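Local coordinates for protein putative drug/sodium antiporter (Escherichia coli, PDB 4Z3N) that belongs to the MATE family of multidrug and toxin transporters and probably exports the genotoxin colibactin across the cell membrane, likely as an antiporter, at residues T311-V316 and N331-A336; G26-L31 and V326-N331; P305-A310 and I388-S393; R98-Q103 and V317-G322; I88-G93 and L174-G179. One frame throughout, in Å; residues are numbered along the deposited sequence.

Interaction 1 of 5, residues T311-V316 and N331-A336. With OLC ((2R)-2,3-dihydroxypropyl (9Z)-octadec-9-enoate), chain F.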
# COMPACT_ATOMS: atom_id res chain seq x y z
N THR A 311 -6.82 6.99 0.07
CA THR A 311 -6.61 7.34 1.47
C THR A 311 -7.57 8.47 1.82
O THR A 311 -8.10 8.50 2.94
CB THR A 311 -5.11 7.79 1.82
OG1 THR A 311 -4.78 9.01 1.15
CG2 THR A 311 -4.09 6.72 1.51
N ALA A 312 -7.80 9.36 0.86
CA ALA A 312 -8.66 10.54 1.05
C ALA A 312 -10.11 10.11 1.19
O ALA A 312 -10.89 10.73 1.90
CB ALA A 312 -8.51 11.52 -0.11
N LEU A 313 -10.44 9.03 0.49
CA LEU A 313 -11.79 8.53 0.40
C LEU A 313 -12.21 7.83 1.68
O LEU A 313 -13.38 7.85 2.05
CB LEU A 313 -11.94 7.57 -0.80
CG LEU A 313 -13.34 6.97 -0.94
CD1 LEU A 313 -14.39 8.04 -1.32
CD2 LEU A 313 -13.32 5.85 -1.93
N LEU A 314 -11.24 7.20 2.34
CA LEU A 314 -11.49 6.54 3.62
C LEU A 314 -12.03 7.55 4.67
O LEU A 314 -13.06 7.34 5.32
CB LEU A 314 -10.21 5.85 4.13
CG LEU A 314 -10.42 5.02 5.40
CD1 LEU A 314 -10.52 3.57 5.06
CD2 LEU A 314 -9.33 5.26 6.41
N THR A 315 -11.32 8.66 4.79
CA THR A 315 -11.75 9.76 5.65
C THR A 315 -13.12 10.34 5.30
O THR A 315 -13.93 10.62 6.20
CB THR A 315 -10.74 10.86 5.59
OG1 THR A 315 -9.44 10.27 5.63
CG2 THR A 315 -10.95 11.80 6.75
N VAL A 316 -13.37 10.54 4.00
CA VAL A 316 -14.62 11.14 3.56
C VAL A 316 -15.79 10.15 3.71
O VAL A 316 -16.87 10.53 4.17
CB VAL A 316 -14.52 11.63 2.10
CG1 VAL A 316 -15.90 12.04 1.60
CG2 VAL A 316 -13.54 12.78 2.00
N ASN A 331 -21.70 9.14 -3.44
CA ASN A 331 -21.19 10.17 -4.34
C ASN A 331 -19.70 10.35 -4.19
O ASN A 331 -19.01 10.66 -5.16
CB ASN A 331 -21.85 11.53 -4.09
CG ASN A 331 -23.34 11.52 -4.33
OD1 ASN A 331 -23.83 10.95 -5.30
ND2 ASN A 331 -24.06 12.17 -3.43
N ALA A 332 -19.21 10.18 -2.96
CA ALA A 332 -17.79 10.31 -2.66
C ALA A 332 -17.00 9.21 -3.38
O ALA A 332 -15.96 9.51 -4.01
CB ALA A 332 -17.55 10.25 -1.17
N TYR A 333 -17.50 7.98 -3.32
CA TYR A 333 -16.86 6.88 -4.05
C TYR A 333 -16.75 7.15 -5.56
O TYR A 333 -15.66 7.03 -6.14
CB TYR A 333 -17.61 5.59 -3.82
CG TYR A 333 -17.24 4.52 -4.82
CD1 TYR A 333 -16.11 3.74 -4.64
CD2 TYR A 333 -18.02 4.31 -5.95
CE1 TYR A 333 -15.76 2.79 -5.56
CE2 TYR A 333 -17.68 3.36 -6.87
CZ TYR A 333 -16.55 2.60 -6.68
OH TYR A 333 -16.23 1.65 -7.61
N TRP A 334 -17.85 7.53 -6.21
CA TRP A 334 -17.83 7.81 -7.65
C TRP A 334 -17.07 9.09 -8.03
O TRP A 334 -16.57 9.18 -9.16
CB TRP A 334 -19.25 7.86 -8.23
CG TRP A 334 -19.95 6.55 -8.21
CD1 TRP A 334 -20.95 6.18 -7.37
CD2 TRP A 334 -19.69 5.41 -9.05
NE1 TRP A 334 -21.34 4.88 -7.63
CE2 TRP A 334 -20.59 4.39 -8.66
CE3 TRP A 334 -18.79 5.16 -10.09
CZ2 TRP A 334 -20.61 3.13 -9.27
CZ3 TRP A 334 -18.82 3.90 -10.71
CH2 TRP A 334 -19.73 2.90 -10.29
N ALA A 335 -16.97 10.06 -7.12
CA ALA A 335 -16.08 11.22 -7.34
C ALA A 335 -14.61 10.77 -7.41
O ALA A 335 -13.84 11.14 -8.33
CB ALA A 335 -16.26 12.25 -6.24
N ALA A 336 -14.23 9.96 -6.42
CA ALA A 336 -12.93 9.30 -6.36
C ALA A 336 -12.65 8.44 -7.61
O ALA A 336 -11.54 8.50 -8.16
CB ALA A 336 -12.84 8.44 -5.11
C18 OLC F . -15.91 -3.51 -18.03
C10 OLC F . -20.88 3.83 -14.61
C9 OLC F . -21.31 4.99 -14.06
C17 OLC F . -16.55 -3.07 -16.71
C11 OLC F . -19.47 3.32 -14.35
C8 OLC F . -21.87 4.98 -12.65
C16 OLC F . -16.78 -1.57 -16.70
C12 OLC F . -19.46 1.80 -14.42
C7 OLC F . -22.62 6.27 -12.33
C15 OLC F . -17.25 -1.07 -15.35
C13 OLC F . -18.16 1.27 -15.01
C6 OLC F . -23.75 5.95 -11.37
C14 OLC F . -18.42 -0.12 -15.54
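Leu313 carries most of this contact with its two methyls. CD1 comes in over the backbone of the opposite helix, 3.4 Å from Ala332 O and 3.9 Å from Ala332 CB. Both CD1 and CD2 approach the Ala336 methyl, and CD2 meets the ring of Tyr333 obliquely. One turn further on, Val316 CG1 touches the same Ala332 methyl at 3.7 Å, so that small side chain is flanked by two branched ones. The placement follows from chi1: in Leu313 CG stands anti to the backbone N (178°), and in Val316 CG1 does the same (171°). The two segments belong to helices 286-322 and 326-358, a helical hairpin whose local axes run antiparallel at 168° and 10.0 Å apart; no hydrogen bond crosses between them, and alanine on one side accepts leucine and valine from the other. Farther out, Tyr333 leaves its backbone away from helix 286-322, and its OH is hydrogen-bonded to Ile388 O, which ties its hydroxyl end to helix 382-399. Tyr333 CE2 sits 3.5 Å above the centre of the Trp334 ring. The opposite face of that indole carries a monoolein chain, OLC C8 lying 3.7 Å above the plane, offset toward the rim.

Interaction 2 of 5, residues G26-L31 and V326-N331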
# COMPACT_ATOMS: atom_id res chain seq x y z
N GLY A 26 -19.55 20.18 1.09
CA GLY A 26 -18.82 20.75 -0.04
C GLY A 26 -18.76 20.00 -1.37
O GLY A 26 -19.40 18.97 -1.58
N SER A 27 -17.97 20.55 -2.29
CA SER A 27 -17.66 19.86 -3.54
C SER A 27 -16.75 18.65 -3.28
O SER A 27 -15.66 18.77 -2.69
CB SER A 27 -16.99 20.81 -4.52
OG SER A 27 -16.43 20.12 -5.62
N LEU A 28 -17.19 17.49 -3.71
CA LEU A 28 -16.46 16.27 -3.42
C LEU A 28 -15.12 16.24 -4.14
O LEU A 28 -14.13 15.76 -3.57
CB LEU A 28 -17.30 15.05 -3.76
CG LEU A 28 -18.41 14.83 -2.74
CD1 LEU A 28 -19.38 13.80 -3.25
CD2 LEU A 28 -17.85 14.44 -1.38
N TYR A 29 -15.06 16.77 -5.36
CA TYR A 29 -13.80 16.77 -6.10
C TYR A 29 -12.76 17.63 -5.42
O TYR A 29 -11.62 17.18 -5.24
CB TYR A 29 -14.00 17.24 -7.54
CG TYR A 29 -14.86 16.30 -8.33
CD1 TYR A 29 -14.41 15.03 -8.63
CD2 TYR A 29 -16.13 16.67 -8.76
CE1 TYR A 29 -15.21 14.15 -9.34
CE2 TYR A 29 -16.93 15.81 -9.47
CZ TYR A 29 -16.46 14.54 -9.76
OH TYR A 29 -17.24 13.66 -10.47
N LYS A 30 -13.13 18.84 -5.02
CA LYS A 30 -12.25 19.72 -4.25
C LYS A 30 -11.84 19.05 -2.93
O LYS A 30 -10.67 19.06 -2.55
CB LYS A 30 -12.93 21.08 -3.97
CG LYS A 30 -13.21 21.92 -5.22
CD LYS A 30 -12.00 21.94 -6.16
CE LYS A 30 -12.34 22.51 -7.54
NZ LYS A 30 -12.34 21.47 -8.63
N LEU A 31 -12.81 18.47 -2.24
CA LEU A 31 -12.56 17.81 -0.97
C LEU A 31 -11.56 16.64 -1.11
O LEU A 31 -10.58 16.59 -0.37
CB LEU A 31 -13.88 17.34 -0.36
CG LEU A 31 -13.78 16.54 0.93
CD1 LEU A 31 -13.06 17.32 2.05
CD2 LEU A 31 -15.16 16.01 1.38
N VAL A 326 -25.46 8.66 3.80
CA VAL A 326 -25.05 7.51 3.01
C VAL A 326 -24.91 7.84 1.53
O VAL A 326 -24.04 7.32 0.85
CB VAL A 326 -26.06 6.36 3.13
CG1 VAL A 326 -25.65 5.19 2.23
CG2 VAL A 326 -26.22 5.93 4.57
N THR A 327 -25.81 8.69 1.05
CA THR A 327 -25.84 9.18 -0.32
C THR A 327 -24.52 9.86 -0.68
O THR A 327 -23.94 9.62 -1.76
CB THR A 327 -27.02 10.17 -0.50
OG1 THR A 327 -28.18 9.44 -0.87
CG2 THR A 327 -26.72 11.20 -1.56
N ARG A 328 -24.05 10.70 0.23
CA ARG A 328 -22.83 11.44 0.03
C ARG A 328 -21.62 10.49 -0.01
O ARG A 328 -20.66 10.74 -0.75
CB ARG A 328 -22.68 12.49 1.12
CG ARG A 328 -21.49 13.42 0.92
CD ARG A 328 -21.57 14.70 1.74
NE ARG A 328 -20.34 15.48 1.63
CZ ARG A 328 -20.09 16.35 0.65
NH1 ARG A 328 -20.98 16.53 -0.31
NH2 ARG A 328 -18.94 17.02 0.63
N THR A 329 -21.67 9.40 0.76
CA THR A 329 -20.57 8.43 0.76
C THR A 329 -20.53 7.73 -0.60
O THR A 329 -19.46 7.47 -1.14
CB THR A 329 -20.67 7.37 1.92
OG1 THR A 329 -21.75 6.46 1.69
CG2 THR A 329 -20.85 8.03 3.28
N LEU A 330 -21.71 7.47 -1.16
CA LEU A 330 -21.82 6.89 -2.49
C LEU A 330 -21.32 7.87 -3.56
O LEU A 330 -20.61 7.46 -4.49
CB LEU A 330 -23.26 6.49 -2.79
CG LEU A 330 -23.77 5.20 -2.17
CD1 LEU A 330 -25.12 4.81 -2.81
CD2 LEU A 330 -22.74 4.07 -2.34
N ASN A 331 -21.70 9.14 -3.44
CA ASN A 331 -21.19 10.17 -4.34
C ASN A 331 -19.70 10.35 -4.19
O ASN A 331 -19.01 10.66 -5.16
CB ASN A 331 -21.85 11.53 -4.09
CG ASN A 331 -23.34 11.52 -4.33
OD1 ASN A 331 -23.83 10.95 -5.30
ND2 ASN A 331 -24.06 12.17 -3.43
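The carbonyl oxygen of Gly26 takes two N-H groups from the guanidinium of Arg328, one from NH1 at 3.2 Å and one from NH2 at 3.0 Å. Both nitrogens converge end-on upon this single acceptor, close to the guanidinium plane, and neither bond is straight (141° and 151° at the hydrogen). NH1 lies in the carbonyl plane, whereas NH2 stands above it. The third side-chain nitrogen, NE, is bonded to Met23 O, so the arginine ties together two carbonyls of the loop that precedes helix 28-56. Ser27 is the N-cap of that helix, and the gripped carbonyl belongs to the residue just before it. An extended chain, with CG anti to the backbone N, carries the charged group there. Leu28 runs alongside it, pointing the other way, and lays CD2 over one guanidinium face, 3.4 Å from NH2, while its CD1 meets Asn331 CB at 3.5 Å. Within 326-331, Thr329 OG1 donates to a lone pair of Val326 O at 2.6 Å, and is also bonded to Tyr395 OH. The contact lies toward the surface, joining the start of helix 28-56 to helix 326-358, with Leu31 resting on Val316 of helix 286-322 and Val326 on helix 458-467.

Interaction 3 of 5, residues P305-A310 and I388-S393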
# COMPACT_ATOMS: atom_id res chain seq x y z
N PRO A 305 -1.17 7.43 -7.72
CA PRO A 305 -2.19 8.48 -7.58
C PRO A 305 -3.56 7.93 -7.14
O PRO A 305 -4.33 8.63 -6.48
CB PRO A 305 -2.27 9.09 -8.99
CG PRO A 305 -1.66 8.10 -9.88
CD PRO A 305 -0.62 7.39 -9.09
N MET A 306 -3.83 6.67 -7.47
CA MET A 306 -5.06 6.03 -7.02
C MET A 306 -5.00 5.61 -5.53
O MET A 306 -6.03 5.58 -4.83
CB MET A 306 -5.36 4.84 -7.92
CG MET A 306 -6.03 3.67 -7.27
SD MET A 306 -5.52 2.17 -8.14
CE MET A 306 -5.80 2.63 -9.85
N LEU A 307 -3.80 5.30 -5.05
CA LEU A 307 -3.61 4.98 -3.64
C LEU A 307 -3.76 6.24 -2.79
O LEU A 307 -4.28 6.20 -1.67
CB LEU A 307 -2.24 4.33 -3.39
CG LEU A 307 -1.97 2.96 -4.04
CD1 LEU A 307 -0.61 2.46 -3.64
CD2 LEU A 307 -3.02 1.96 -3.66
N ALA A 308 -3.31 7.37 -3.33
CA ALA A 308 -3.48 8.68 -2.70
C ALA A 308 -4.96 9.08 -2.55
O ALA A 308 -5.40 9.49 -1.47
CB ALA A 308 -2.74 9.73 -3.49
N ILE A 309 -5.72 8.98 -3.64
CA ILE A 309 -7.16 9.23 -3.62
C ILE A 309 -7.92 8.25 -2.67
O ILE A 309 -8.82 8.67 -1.94
CB ILE A 309 -7.73 9.14 -5.06
CG1 ILE A 309 -7.00 10.14 -5.96
CG2 ILE A 309 -9.24 9.39 -5.08
CD1 ILE A 309 -7.38 10.07 -7.43
N ALA A 310 -7.51 6.99 -2.66
CA ALA A 310 -8.05 5.98 -1.76
C ALA A 310 -7.97 6.42 -0.31
O ALA A 310 -8.92 6.21 0.47
CB ALA A 310 -7.33 4.64 -1.93
N ILE A 388 -11.67 1.04 -9.93
CA ILE A 388 -13.08 0.83 -9.63
C ILE A 388 -13.26 -0.13 -8.46
O ILE A 388 -13.96 0.18 -7.49
CB ILE A 388 -13.84 0.34 -10.89
CG1 ILE A 388 -13.82 1.45 -11.95
CG2 ILE A 388 -15.28 0.01 -10.53
CD1 ILE A 388 -13.83 0.96 -13.36
N SER A 389 -12.60 -1.29 -8.52
CA SER A 389 -12.69 -2.26 -7.42
C SER A 389 -11.80 -1.89 -6.22
O SER A 389 -12.18 -2.12 -5.07
CB SER A 389 -12.35 -3.65 -7.92
OG SER A 389 -10.97 -3.75 -8.14
N LEU A 390 -10.64 -1.31 -6.47
CA LEU A 390 -9.77 -0.94 -5.36
C LEU A 390 -10.35 0.18 -4.45
O LEU A 390 -10.23 0.11 -3.22
CB LEU A 390 -8.39 -0.56 -5.88
CG LEU A 390 -7.39 -0.32 -4.75
CD1 LEU A 390 -6.12 -1.03 -5.07
CD2 LEU A 390 -7.10 1.17 -4.53
N LEU A 391 -10.99 1.20 -5.04
CA LEU A 391 -11.71 2.21 -4.26
C LEU A 391 -12.97 1.62 -3.60
O LEU A 391 -13.32 2.00 -2.47
CB LEU A 391 -12.08 3.41 -5.15
CG LEU A 391 -10.89 4.27 -5.64
CD1 LEU A 391 -11.32 5.35 -6.66
CD2 LEU A 391 -10.11 4.88 -4.45
N ALA A 392 -13.64 0.70 -4.28
CA ALA A 392 -14.74 -0.03 -3.65
C ALA A 392 -14.27 -0.71 -2.35
O ALA A 392 -15.02 -0.74 -1.37
CB ALA A 392 -15.35 -1.05 -4.61
N SER A 393 -13.05 -1.25 -2.35
CA SER A 393 -12.48 -1.88 -1.14
C SER A 393 -12.25 -0.89 0.00
O SER A 393 -12.47 -1.20 1.17
CB SER A 393 -11.15 -2.57 -1.46
OG SER A 393 -11.40 -3.82 -2.07
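Two transmembrane helices of the MATE fold, 286-322 and 382-399, pack here nearly parallel, their short segments crossing at -28° with the axes 10.1 Å apart. Both lie in the second MatE sequence region. No hydrogen bond joins the segments, and the contacts are of two sorts, side chain on side chain and side chain on backbone. In the first sort Leu390 is central. Its CG is anti to the backbone N, and the CD2 methyl enters between Met306, Leu307 and Ala310, reaching Met306 CG at 3.9 Å and SD at 4.1 Å. The methionine crosses the leucine obliquely and its chain bends at the last torsion (chi3 -49°), turning CE aside. Leu307 starts off away from the other helix, yet its CD2 comes within 4.2 Å of Leu390 CD2. Leu391 makes both sorts, chiefly the second; its CG is turned beside its own backbone N (chi1 -68°). This places CD2 against the main chain where the helices come closest, Ala310 and Leu391 having their CA atoms 5.8 Å apart. Around this apolar strip, Ile309 faces helix 326-358, Ser389 OG is hydrogen-bonded to Arg412 on helix 402-413, and a monoolein molecule touches Leu390. Leu391 CD2 comes closest to the backbone, 3.6 Å from Ala310 CA, and also touches the Ala310 methyl, CB, at 3.8 Å.

Interaction 4 of 5, residues R98-Q103 and V317-G322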
# COMPACT_ATOMS: atom_id res chain seq x y z
N ARG A 98 -15.09 7.50 11.63
CA ARG A 98 -16.51 7.25 11.94
C ARG A 98 -16.90 7.85 13.29
O ARG A 98 -17.98 8.42 13.43
CB ARG A 98 -16.86 5.74 11.92
CG ARG A 98 -16.29 5.00 10.73
CD ARG A 98 -17.19 3.92 10.17
NE ARG A 98 -17.14 2.61 10.83
CZ ARG A 98 -16.06 1.86 11.01
NH1 ARG A 98 -14.87 2.29 10.63
NH2 ARG A 98 -16.17 0.69 11.58
N ALA A 99 -16.02 7.73 14.28
CA ALA A 99 -16.22 8.38 15.58
C ALA A 99 -16.36 9.90 15.44
O ALA A 99 -17.23 10.51 16.05
CB ALA A 99 -15.08 8.06 16.53
N ILE A 100 -15.48 10.52 14.66
CA ILE A 100 -15.56 11.96 14.47
C ILE A 100 -16.87 12.35 13.79
O ILE A 100 -17.54 13.27 14.22
CB ILE A 100 -14.38 12.51 13.65
CG1 ILE A 100 -13.06 12.28 14.40
CG2 ILE A 100 -14.62 13.98 13.32
CD1 ILE A 100 -11.83 12.73 13.62
N GLY A 101 -17.22 11.63 12.72
CA GLY A 101 -18.44 11.92 11.99
C GLY A 101 -19.67 11.75 12.87
O GLY A 101 -20.63 12.52 12.77
N MET A 102 -19.65 10.73 13.73
CA MET A 102 -20.71 10.52 14.71
C MET A 102 -20.69 11.60 15.81
O MET A 102 -21.63 11.71 16.60
CB MET A 102 -20.57 9.16 15.34
CG MET A 102 -21.45 8.10 14.74
SD MET A 102 -21.15 6.51 15.52
CE MET A 102 -19.37 6.38 15.35
N GLN A 103 -19.60 12.37 15.84
CA GLN A 103 -19.38 13.39 16.85
C GLN A 103 -19.22 12.84 18.25
O GLN A 103 -19.73 13.41 19.21
CB GLN A 103 -20.53 14.39 16.83
CG GLN A 103 -20.54 15.26 15.60
CD GLN A 103 -21.33 16.52 15.82
OE1 GLN A 103 -22.48 16.47 16.23
NE2 GLN A 103 -20.70 17.67 15.57
N VAL A 317 -15.56 8.89 3.36
CA VAL A 317 -16.58 7.87 3.54
C VAL A 317 -16.79 7.62 5.02
O VAL A 317 -17.93 7.61 5.49
CB VAL A 317 -16.23 6.54 2.85
CG1 VAL A 317 -17.26 5.45 3.21
CG2 VAL A 317 -16.12 6.73 1.33
N GLY A 318 -15.70 7.44 5.75
CA GLY A 318 -15.79 7.15 7.17
C GLY A 318 -16.54 8.22 7.97
O GLY A 318 -17.39 7.90 8.82
N GLN A 319 -16.22 9.49 7.71
CA GLN A 319 -16.80 10.62 8.43
C GLN A 319 -18.24 10.92 8.02
O GLN A 319 -19.09 11.19 8.86
CB GLN A 319 -15.93 11.87 8.25
CG GLN A 319 -14.71 11.88 9.18
CD GLN A 319 -14.16 13.26 9.39
OE1 GLN A 319 -14.75 14.23 8.94
NE2 GLN A 319 -13.03 13.36 10.08
N ASN A 320 -18.53 10.87 6.72
CA ASN A 320 -19.92 11.05 6.29
C ASN A 320 -20.81 9.89 6.70
O ASN A 320 -22.02 10.04 6.87
CB ASN A 320 -19.98 11.24 4.78
CG ASN A 320 -19.58 12.61 4.37
OD1 ASN A 320 -20.42 13.48 4.20
ND2 ASN A 320 -18.28 12.83 4.19
N TRP A 321 -20.21 8.72 6.83
CA TRP A 321 -20.93 7.53 7.24
C TRP A 321 -21.36 7.69 8.68
O TRP A 321 -22.51 7.42 9.02
CB TRP A 321 -20.07 6.29 7.08
CG TRP A 321 -20.69 5.04 7.60
CD1 TRP A 321 -20.50 4.48 8.84
CD2 TRP A 321 -21.57 4.16 6.90
NE1 TRP A 321 -21.22 3.32 8.95
CE2 TRP A 321 -21.89 3.10 7.77
CE3 TRP A 321 -22.11 4.16 5.61
CZ2 TRP A 321 -22.73 2.06 7.40
CZ3 TRP A 321 -22.96 3.13 5.25
CH2 TRP A 321 -23.25 2.09 6.14
N GLY A 322 -20.42 8.14 9.52
CA GLY A 322 -20.71 8.41 10.92
C GLY A 322 -21.76 9.50 11.12
O GLY A 322 -22.59 9.41 12.02
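Bends at chi2 (-144°) and chi3 (-84°) fold the Arg98 chain so that its aliphatic part lies along helix 286-322, while chi1 of Trp321, with CG anti to the backbone N (174°), brings the indole alongside. The two side chains point the same way, and Arg98 CD touches Trp321 CD1 at 3.6 Å. Their flat groups are inclined rather than stacked, and the guanidinium goes on to a salt bridge through NH2 with Glu255 OE2. Lower on the same arginine, CG rests on Gly318 O. Gln319 is extended beyond CG and crosses Ile100 obliquely, its NE2 lying 3.7 Å from Ile100 CG2; that amide nitrogen is hydrogen-bonded to Gly177 O, so the isoleucine covers a nitrogen that is bonded to a third helix, 162-177. Met102 adds CG against Gly322 O.

Between these flanks the backbones themselves meet. Gly101 and Gln319 have their CA atoms 4.1 Å apart, a spacing possible because Gly101 and Gly322 present no side chain where the helices face each other. Three CA-H...O contacts bridge the gap: Arg98 CA to Gly318 O at 3.3 Å, Gly101 CA to Gln319 O at 3.3 Å, and Met102 CA to Gly322 O at 3.5 Å. No conventional hydrogen bond crosses. Gln103, with positive phi, forms a Schellman motif just after the helix. The arrangement is a glycine-mediated close helix contact with CA-H...O contacts, as in many membrane proteins, and it joins the first MatE sequence region to the second.

Interaction 5 of 5, residues I88-G93 and L174-G179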
# COMPACT_ATOMS: atom_id res chain seq x y z
N ILE A 88 -2.71 -1.39 10.40
CA ILE A 88 -2.93 -0.62 11.63
C ILE A 88 -3.42 0.77 11.29
O ILE A 88 -4.28 1.33 11.96
CB ILE A 88 -1.66 -0.53 12.49
CG1 ILE A 88 -1.34 -1.91 13.08
CG2 ILE A 88 -1.82 0.53 13.58
CD1 ILE A 88 -0.15 -1.95 13.98
N GLN A 89 -2.89 1.34 10.22
CA GLN A 89 -3.26 2.68 9.82
C GLN A 89 -4.75 2.78 9.46
O GLN A 89 -5.41 3.72 9.89
CB GLN A 89 -2.39 3.15 8.66
CG GLN A 89 -2.69 4.54 8.23
CD GLN A 89 -2.14 4.87 6.87
OE1 GLN A 89 -1.29 4.16 6.33
NE2 GLN A 89 -2.62 5.96 6.29
N ILE A 90 -5.25 1.82 8.68
CA ILE A 90 -6.60 1.88 8.12
C ILE A 90 -7.60 1.56 9.24
O ILE A 90 -8.65 2.18 9.35
CB ILE A 90 -6.76 0.90 6.90
CG1 ILE A 90 -5.92 1.35 5.71
CG2 ILE A 90 -8.21 0.82 6.41
CD1 ILE A 90 -6.34 2.71 5.13
N GLY A 91 -7.26 0.60 10.09
CA GLY A 91 -8.05 0.34 11.28
C GLY A 91 -8.19 1.63 12.08
O GLY A 91 -9.28 2.00 12.52
N MET A 92 -7.07 2.31 12.28
CA MET A 92 -7.11 3.59 12.96
C MET A 92 -7.95 4.60 12.15
O MET A 92 -8.92 5.15 12.67
CB MET A 92 -5.70 4.11 13.19
CG MET A 92 -5.61 5.28 14.19
SD MET A 92 -6.05 4.86 15.90
CE MET A 92 -5.58 6.37 16.73
N GLY A 93 -7.59 4.82 10.89
CA GLY A 93 -8.29 5.75 10.04
C GLY A 93 -9.78 5.45 9.93
O GLY A 93 -10.63 6.34 9.90
N LEU A 174 -4.10 8.08 12.83
CA LEU A 174 -4.65 9.15 13.63
C LEU A 174 -4.90 10.43 12.80
O LEU A 174 -6.02 10.95 12.78
CB LEU A 174 -3.72 9.44 14.82
CG LEU A 174 -4.21 10.44 15.86
CD1 LEU A 174 -5.66 10.23 16.07
CD2 LEU A 174 -3.47 10.25 17.17
N PHE A 175 -3.88 10.93 12.12
CA PHE A 175 -4.01 12.19 11.39
C PHE A 175 -4.78 12.07 10.07
O PHE A 175 -5.39 13.03 9.60
CB PHE A 175 -2.63 12.78 11.14
CG PHE A 175 -2.01 13.40 12.37
CD1 PHE A 175 -2.26 14.73 12.71
CD2 PHE A 175 -1.17 12.65 13.20
CE1 PHE A 175 -1.69 15.31 13.83
CE2 PHE A 175 -0.59 13.22 14.34
CZ PHE A 175 -0.85 14.55 14.65
N GLN A 176 -4.77 10.89 9.46
CA GLN A 176 -5.60 10.62 8.30
C GLN A 176 -7.10 10.51 8.68
O GLN A 176 -7.97 10.97 7.94
CB GLN A 176 -5.12 9.35 7.61
CG GLN A 176 -6.16 8.76 6.69
CD GLN A 176 -5.74 7.43 6.13
OE1 GLN A 176 -5.05 6.65 6.79
NE2 GLN A 176 -6.16 7.16 4.91
N GLY A 177 -7.40 9.93 9.85
CA GLY A 177 -8.77 9.86 10.33
C GLY A 177 -9.39 11.24 10.58
O GLY A 177 -10.55 11.49 10.24
N ALA A 178 -8.58 12.14 11.13
CA ALA A 178 -9.00 13.51 11.40
C ALA A 178 -8.96 14.41 10.16
O ALA A 178 -9.24 15.60 10.26
CB ALA A 178 -8.13 14.12 12.48
N GLY A 179 -8.58 13.85 9.02
CA GLY A 179 -8.47 14.62 7.79
C GLY A 179 -7.34 15.65 7.79
O GLY A 179 -7.35 16.58 6.99
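A buried glutamine pair links helices 75-101 and 162-177, two transmembrane helices of the first MatE sequence region in this MATE transporter. Gln89 can be followed outward. From CB, CG stands anti to the backbone N (chi1 -178°) and the chain remains extended beyond it. CG already lies 3.5 Å from Gln176 OE1, CD is 3.4 Å from the same oxygen, and NE2 at the tip donates to it at 2.6 Å. The bond is bent, with 137° at the hydrogen, and the two side chains cross at about a right angle, their amide planes 48° apart. NE2 stands above the carbonyl plane of Gln176, not on a lone pair. Gln176 is itself held at its other amide atom, since NE2 donates to Thr311 O, and its backbone O accepts from Thr315 OG1; both partners lie on helix 286-322, so the glutamine couples the two MatE regions through polar bonds in a buried setting.

Close by, Gly93 and Gly177 bring the backbones together, CA to CA 4.1 Å. Helix 162-177 then finishes in a Schellman motif, with Gly179 at positive phi. Farther along the contact, Met92 and Leu174 run alongside each other: Met92 bends at chi2, setting CG 3.5 Å from Leu174 N and its terminal CE 3.9 Å from Leu174 CD1.

In the fold
Helix 286-322 runs through interactions 1, 3 and 4, meeting helix 326-358, helix 382-399 and helix 75-101 in turn. Interactions 1 and 3, centres 8 Å apart, are buried and apolar, and Tyr333 connects them. Interaction 2 shares Asn331 with interaction 1 but lies at the surface, where a charged side chain pairs with backbone carbonyls. Interactions 4 and 5 are buried glycine contacts on the same helix, 75-101, and differ in chemistry: CA-H...O contacts in the former, an amide pair in the latter. Interaction 4 joins the two MatE regions directly, while interaction 5 lies within the first and reaches interaction 1 through Gln176.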